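Local structure of lipoxygenase (Cyanothece sp., 5EK8) at residues T244-V254 and W339-R347. The protein is a non-heme iron lipoxygenase that probably adds molecular oxygen to polyunsaturated fatty acids, with 9R specificity. Residues are numbered along the deposited sequence; the frame is centred on the assembly and turned at random.
Sequences TRSDEYFVLRV and WLQAKRIFR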
ATOM      1  N   THR A 244      23.744   6.473  17.847  1.00 54.27           N
ATOM      2  CA  THR A 244      22.423   6.761  17.303  1.00 47.33           C
ATOM      3  C   THR A 244      21.683   7.850  18.074  1.00 47.84           C
ATOM      4  O   THR A 244      20.677   8.366  17.595  1.00 50.22           O
ATOM      5  CB  THR A 244      21.529   5.499  17.250  1.00 42.69           C
ATOM      6  OG1 THR A 244      21.271   5.015  18.575  1.00 44.15           O
ATOM      7  CG2 THR A 244      22.193   4.415  16.416  1.00 38.13           C
ATOM      8  N   ARG A 245      22.177   8.210  19.257  1.00 47.15           N
ATOM      9  CA  ARG A 245      21.566   9.301  20.019  1.00 47.89           C
ATOM     10  C   ARG A 245      22.210  10.657  19.683  1.00 50.61           C
ATOM     11  O   ARG A 245      21.766  11.698  20.169  1.00 51.80           O
ATOM     12  CB  ARG A 245      21.663   9.043  21.527  1.00 42.55           C
ATOM     13  CG  ARG A 245      21.274   7.643  21.974  1.00 43.17           C
ATOM     14  CD  ARG A 245      19.837   7.280  21.651  1.00 36.89           C
ATOM     15  NE  ARG A 245      19.768   5.996  20.950  1.00 43.08           N
ATOM     16  CZ  ARG A 245      19.380   4.841  21.493  1.00 39.03           C
ATOM     17  NH1 ARG A 245      19.008   4.786  22.760  1.00 34.81           N
ATOM     18  NH2 ARG A 245      19.359   3.737  20.759  1.00 32.84           N
ATOM     19  N   SER A 246      23.237  10.641  18.836  1.00 46.16           N
ATOM     20  CA  SER A 246      23.979  11.857  18.487  1.00 42.58           C
ATOM     21  C   SER A 246      23.221  12.766  17.516  1.00 44.82           C
ATOM     22  O   SER A 246      22.249  12.348  16.895  1.00 46.46           O
ATOM     23  CB  SER A 246      25.334  11.491  17.884  1.00 38.10           C
ATOM     24  OG  SER A 246      25.169  10.833  16.641  1.00 36.88           O
ATOM     25  N   ASP A 247      23.681  14.010  17.393  1.00 44.29           N
ATOM     26  CA  ASP A 247      23.055  14.994  16.511  1.00 44.18           C
ATOM     27  C   ASP A 247      23.211  14.646  15.031  1.00 49.80           C
ATOM     28  O   ASP A 247      22.284  14.843  14.235  1.00 51.35           O
ATOM     29  CB  ASP A 247      23.631  16.390  16.769  1.00 42.20           C
ATOM     30  CG  ASP A 247      23.220  16.952  18.117  1.00 47.10           C
ATOM     31  OD1 ASP A 247      23.776  17.998  18.524  1.00 47.90           O
ATOM     32  OD2 ASP A 247      22.349  16.341  18.774  1.00 48.49           O
ATOM     33  N   GLU A 248      24.389  14.145  14.673  1.00 53.58           N
ATOM     34  CA  GLU A 248      24.687  13.758  13.299  1.00 52.21           C
ATOM     35  C   GLU A 248      23.681  12.723  12.807  1.00 49.80           C
ATOM     36  O   GLU A 248      23.145  12.817  11.694  1.00 50.65           O
ATOM     37  CB  GLU A 248      26.112  13.202  13.192  1.00 49.19           C
ATOM     38  CG  GLU A 248      27.225  14.177  13.594  0.89 48.35           C
ATOM     39  CD  GLU A 248      27.328  14.383  15.099  0.79 46.41           C
ATOM     40  OE1 GLU A 248      26.721  13.598  15.856  0.41 45.32           O
ATOM     41  OE2 GLU A 248      28.011  15.335  15.525  0.89 46.35           O
ATOM     42  N   TYR A 249      23.419  11.743  13.662  1.00 46.77           N
ATOM     43  CA  TYR A 249      22.506  10.662  13.330  1.00 45.47           C
ATOM     44  C   TYR A 249      21.064  11.154  13.325  1.00 44.97           C
ATOM     45  O   TYR A 249      20.255  10.712  12.508  1.00 41.13           O
ATOM     46  CB  TYR A 249      22.670   9.494  14.308  1.00 45.58           C
ATOM     47  CG  TYR A 249      21.958   8.248  13.845  1.00 41.68           C
ATOM     48  CD1 TYR A 249      22.445   7.510  12.772  1.00 39.01           C
ATOM     49  CD2 TYR A 249      20.791   7.817  14.466  1.00 40.11           C
ATOM     50  CE1 TYR A 249      21.792   6.378  12.330  1.00 42.67           C
ATOM     51  CE2 TYR A 249      20.131   6.687  14.034  1.00 44.16           C
ATOM     52  CZ  TYR A 249      20.633   5.969  12.964  1.00 47.86           C
ATOM     53  OH  TYR A 249      19.976   4.837  12.533  1.00 53.37           O
ATOM     54  N   PHE A 250      20.753  12.068  14.242  1.00 48.20           N
ATOM     55  CA  PHE A 250      19.436  12.692  14.304  1.00 48.32           C
ATOM     56  C   PHE A 250      19.099  13.348  12.972  1.00 50.03           C
ATOM     57  O   PHE A 250      18.022  13.125  12.405  1.00 53.90           O
ATOM     58  CB  PHE A 250      19.383  13.720  15.435  1.00 46.69           C
ATOM     59  CG  PHE A 250      18.069  14.439  15.549  1.00 48.86           C
ATOM     60  CD1 PHE A 250      17.930  15.737  15.083  1.00 46.04           C
ATOM     61  CD2 PHE A 250      16.973  13.821  16.132  1.00 50.54           C
ATOM     62  CE1 PHE A 250      16.724  16.406  15.197  1.00 46.05           C
ATOM     63  CE2 PHE A 250      15.762  14.486  16.247  1.00 49.04           C
ATOM     64  CZ  PHE A 250      15.637  15.779  15.778  1.00 45.52           C
ATOM     65  N   VAL A 251      20.042  14.142  12.474  1.00 46.93           N
ATOM     66  CA  VAL A 251      19.886  14.819  11.191  1.00 46.29           C
ATOM     67  C   VAL A 251      19.788  13.820  10.046  1.00 43.82           C
ATOM     68  O   VAL A 251      18.894  13.918   9.194  1.00 37.97           O
ATOM     69  CB  VAL A 251      21.058  15.784  10.928  1.00 43.06           C
ATOM     70  CG1 VAL A 251      21.052  16.255   9.481  1.00 41.16           C
ATOM     71  CG2 VAL A 251      20.992  16.958  11.885  1.00 41.07           C
ATOM     72  N   LEU A 252      20.705  12.856  10.034  1.00 46.82           N
ATOM     73  CA  LEU A 252      20.709  11.833   8.993  1.00 47.51           C
ATOM     74  C   LEU A 252      19.365  11.112   8.886  1.00 48.94           C
ATOM     75  O   LEU A 252      18.889  10.845   7.785  1.00 51.31           O
ATOM     76  CB  LEU A 252      21.824  10.818   9.240  1.00 48.04           C
ATOM     77  CG  LEU A 252      23.214  11.269   8.797  1.00 47.80           C
ATOM     78  CD1 LEU A 252      24.235  10.205   9.114  1.00 45.77           C
ATOM     79  CD2 LEU A 252      23.220  11.601   7.309  1.00 46.45           C
ATOM     80  N   ARG A 253      18.748  10.811  10.025  1.00 46.66           N
ATOM     81  CA  ARG A 253      17.493  10.065  10.015  1.00 45.49           C
ATOM     82  C   ARG A 253      16.303  10.973   9.752  1.00 49.24           C
ATOM     83  O   ARG A 253      15.268  10.522   9.260  1.00 49.99           O
ATOM     84  CB  ARG A 253      17.302   9.307  11.328  1.00 45.36           C
ATOM     85  CG  ARG A 253      18.363   8.247  11.570  1.00 48.16           C
ATOM     86  CD  ARG A 253      18.671   7.454  10.302  1.00 44.75           C
ATOM     87  NE  ARG A 253      17.619   6.493   9.977  1.00 43.92           N
ATOM     88  CZ  ARG A 253      17.628   5.706   8.905  1.00 41.06           C
ATOM     89  NH1 ARG A 253      16.631   4.857   8.691  1.00 35.93           N
ATOM     90  NH2 ARG A 253      18.633   5.770   8.044  1.00 43.94           N
ATOM     91  N   VAL A 254      16.445  12.252  10.080  1.00 52.65           N
ATOM     92  CA  VAL A 254      15.437  13.222   9.684  1.00 50.43           C
ATOM     93  C   VAL A 254      15.387  13.285   8.160  1.00 52.35           C
ATOM     94  O   VAL A 254      14.310  13.324   7.556  1.00 48.14           O
ATOM     95  CB  VAL A 254      15.724  14.619  10.268  1.00 49.26           C
ATOM     96  CG1 VAL A 254      15.003  15.699   9.472  1.00 48.40           C
ATOM     97  CG2 VAL A 254      15.315  14.670  11.732  1.00 47.06           C
ATOM     98  N   TRP A 339      17.889  18.050  25.994  1.00 49.66           N
ATOM     99  CA  TRP A 339      18.116  18.047  24.554  1.00 47.82           C
ATOM    100  C   TRP A 339      17.903  16.640  23.988  1.00 49.77           C
ATOM    101  O   TRP A 339      17.169  16.458  23.009  1.00 53.49           O
ATOM    102  CB  TRP A 339      19.521  18.557  24.226  1.00 44.18           C
ATOM    103  CG  TRP A 339      19.892  18.422  22.780  1.00 45.82           C
ATOM    104  CD1 TRP A 339      20.917  17.688  22.266  1.00 47.79           C
ATOM    105  CD2 TRP A 339      19.234  19.030  21.659  1.00 48.87           C
ATOM    106  NE1 TRP A 339      20.948  17.807  20.897  1.00 49.30           N
ATOM    107  CE2 TRP A 339      19.920  18.623  20.499  1.00 48.13           C
ATOM    108  CE3 TRP A 339      18.133  19.882  21.524  1.00 55.49           C
ATOM    109  CZ2 TRP A 339      19.544  19.037  19.223  1.00 50.24           C
ATOM    110  CZ3 TRP A 339      17.759  20.291  20.256  1.00 56.02           C
ATOM    111  CH2 TRP A 339      18.462  19.867  19.124  1.00 55.07           C
ATOM    112  N   LEU A 340      18.533  15.646  24.615  1.00 42.52           N
ATOM    113  CA  LEU A 340      18.373  14.255  24.176  1.00 46.01           C
ATOM    114  C   LEU A 340      16.907  13.794  24.207  1.00 47.87           C
ATOM    115  O   LEU A 340      16.415  13.136  23.276  1.00 48.63           O
ATOM    116  CB  LEU A 340      19.228  13.325  25.042  1.00 45.09           C
ATOM    117  CG  LEU A 340      20.744  13.442  24.858  1.00 42.32           C
ATOM    118  CD1 LEU A 340      21.484  12.930  26.084  1.00 35.53           C
ATOM    119  CD2 LEU A 340      21.179  12.699  23.608  1.00 37.34           C
ATOM    120  N   GLN A 341      16.214  14.155  25.281  1.00 49.36           N
ATOM    121  CA  GLN A 341      14.805  13.815  25.457  1.00 51.38           C
ATOM    122  C   GLN A 341      13.925  14.523  24.421  1.00 49.11           C
ATOM    123  O   GLN A 341      12.963  13.941  23.909  1.00 47.17           O
ATOM    124  CB  GLN A 341      14.358  14.158  26.882  1.00 51.36           C
ATOM    125  CG  GLN A 341      14.954  13.230  27.937  1.00 53.53           C
ATOM    126  CD  GLN A 341      15.042  13.868  29.313  1.00 57.46           C
ATOM    127  OE1 GLN A 341      14.541  14.970  29.538  1.00 56.83           O
ATOM    128  NE2 GLN A 341      15.693  13.178  30.239  1.00 64.72           N
ATOM    129  N   ALA A 342      14.270  15.770  24.106  1.00 45.82           N
ATOM    130  CA  ALA A 342      13.596  16.490  23.029  1.00 44.15           C
ATOM    131  C   ALA A 342      13.763  15.748  21.703  1.00 45.95           C
ATOM    132  O   ALA A 342      12.797  15.575  20.949  1.00 43.91           O
ATOM    133  CB  ALA A 342      14.129  17.912  22.914  1.00 39.80           C
ATOM    134  N   LYS A 343      14.986  15.301  21.426  1.00 44.39           N
ATOM    135  CA  LYS A 343      15.261  14.580  20.185  1.00 42.06           C
ATOM    136  C   LYS A 343      14.454  13.286  20.103  1.00 40.91           C
ATOM    137  O   LYS A 343      13.946  12.919  19.036  1.00 39.49           O
ATOM    138  CB  LYS A 343      16.757  14.285  20.050  1.00 43.56           C
ATOM    139  CG  LYS A 343      17.560  15.430  19.459  1.00 44.94           C
ATOM    140  CD  LYS A 343      19.025  15.060  19.295  1.00 44.12           C
ATOM    141  CE  LYS A 343      19.680  14.778  20.638  1.00 48.29           C
ATOM    142  NZ  LYS A 343      21.163  14.658  20.529  1.00 50.36           N
ATOM    143  N   ARG A 344      14.324  12.599  21.233  1.00 44.64           N
ATOM    144  CA  ARG A 344      13.520  11.381  21.253  1.00 44.79           C
ATOM    145  C   ARG A 344      12.037  11.681  20.986  1.00 46.43           C
ATOM    146  O   ARG A 344      11.376  10.972  20.211  1.00 42.84           O
ATOM    147  CB  ARG A 344      13.680  10.656  22.588  1.00 38.96           C
ATOM    148  CG  ARG A 344      12.918   9.342  22.669  1.00 37.76           C
ATOM    149  CD  ARG A 344      13.131   8.696  24.015  1.00 41.15           C
ATOM    150  NE  ARG A 344      12.249   7.557  24.243  1.00 44.11           N
ATOM    151  CZ  ARG A 344      11.980   7.069  25.449  1.00 51.14           C
ATOM    152  NH1 ARG A 344      12.517   7.635  26.524  1.00 48.04           N
ATOM    153  NH2 ARG A 344      11.172   6.026  25.585  1.00 57.13           N
ATOM    154  N   ILE A 345      11.521  12.730  21.630  1.00 45.73           N
ATOM    155  CA  ILE A 345      10.129  13.140  21.435  1.00 42.53           C
ATOM    156  C   ILE A 345       9.845  13.454  19.962  1.00 43.36           C
ATOM    157  O   ILE A 345       8.856  12.970  19.384  1.00 43.75           O
ATOM    158  CB  ILE A 345       9.773  14.365  22.298  1.00 36.47           C
ATOM    159  CG1 ILE A 345       9.722  13.973  23.775  1.00 33.35           C
ATOM    160  CG2 ILE A 345       8.428  14.933  21.878  1.00 32.17           C
ATOM    161  CD1 ILE A 345       9.253  15.077  24.688  1.00 33.43           C
ATOM    162  N   PHE A 346      10.724  14.250  19.356  1.00 37.78           N
ATOM    163  CA  PHE A 346      10.638  14.506  17.926  1.00 37.22           C
ATOM    164  C   PHE A 346      10.608  13.203  17.147  1.00 39.85           C
ATOM    165  O   PHE A 346       9.780  13.036  16.252  1.00 40.76           O
ATOM    166  CB  PHE A 346      11.808  15.357  17.438  1.00 39.62           C
ATOM    167  CG  PHE A 346      11.730  15.693  15.975  1.00 41.09           C
ATOM    168  CD1 PHE A 346      11.032  16.810  15.548  1.00 44.21           C
ATOM    169  CD2 PHE A 346      12.339  14.889  15.028  1.00 42.90           C
ATOM    170  CE1 PHE A 346      10.947  17.120  14.201  1.00 46.40           C
ATOM    171  CE2 PHE A 346      12.259  15.195  13.682  1.00 43.76           C
ATOM    172  CZ  PHE A 346      11.565  16.314  13.269  1.00 45.88           C
ATOM    173  N   ARG A 347      11.517  12.288  17.486  1.00 40.57           N
ATOM    174  CA  ARG A 347      11.590  10.998  16.800  1.00 37.53           C
ATOM    175  C   ARG A 347      10.260  10.251  16.827  1.00 34.61           C
ATOM    176  O   ARG A 347       9.856   9.647  15.834  1.00 32.85           O
ATOM    177  CB  ARG A 347      12.675  10.117  17.416  1.00 35.80           C
ATOM    178  CG  ARG A 347      14.047  10.320  16.825  1.00 36.91           C
ATOM    179  CD  ARG A 347      14.944   9.148  17.170  1.00 43.66           C
ATOM    180  NE  ARG A 347      15.177   9.014  18.608  1.00 46.00           N
ATOM    181  CZ  ARG A 347      16.122   9.671  19.273  1.00 46.05           C
ATOM    182  NH1 ARG A 347      16.923  10.514  18.631  1.00 44.07           N
ATOM    183  NH2 ARG A 347      16.263   9.491  20.579  1.00 46.40           N
TER
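The ring of Phe250 lies between Lys343, over one face, and Val254 CG2, against the other and toward the rim. Lys343 CG sits 3.9 Å from the ring centroid and nearly on its normal, a CH-pi contact. Arg347 brings NH1 to the ring edge, while Phe346 meets it obliquely, its CD2 near Phe250 CZ and the two planes 61° apart. Phe250 gets there with CG anti to its backbone N (chi1 178°), which carries the ring across to the helix of Lys343. Val254 CG2 also reaches Phe346 CE2, at 3.7 Å.

The indole of Trp339 has CD of Lys343 over one face and Asp247 at its edge. Its NE1 donates almost in the ring plane to the syn side of Asp247 OD2 (2.9 Å, 160° at the hydrogen), and the carboxylate stands nearly perpendicular to the indole. The same OD2 forms a salt bridge with Lys343 NZ, 2.7 Å away and nearly in line with the C-O bond. Bent at chi3, the lysine also gives NZ to Arg245 O, 3.0 Å away, so its ammonium is gripped by a carboxylate and a carbonyl. In sequence, N-cap Ser246 separates the two acceptor residues.

This near-parallel helix packing, away from the iron site, ties the start of helix 247-256 to the early turns of helix 337-377, which further along carries iron ligands His359 and His364. Arg347 NE hydrogen-bonds Tyr586 O; Arg245 forms salt bridges with Glu599 and Glu583. The antiparallel sheet holding strands 291-300 and 303-313 lies against both helices: Phe250 and Phe346 touch the former strand, Trp339 and Val251 the latter.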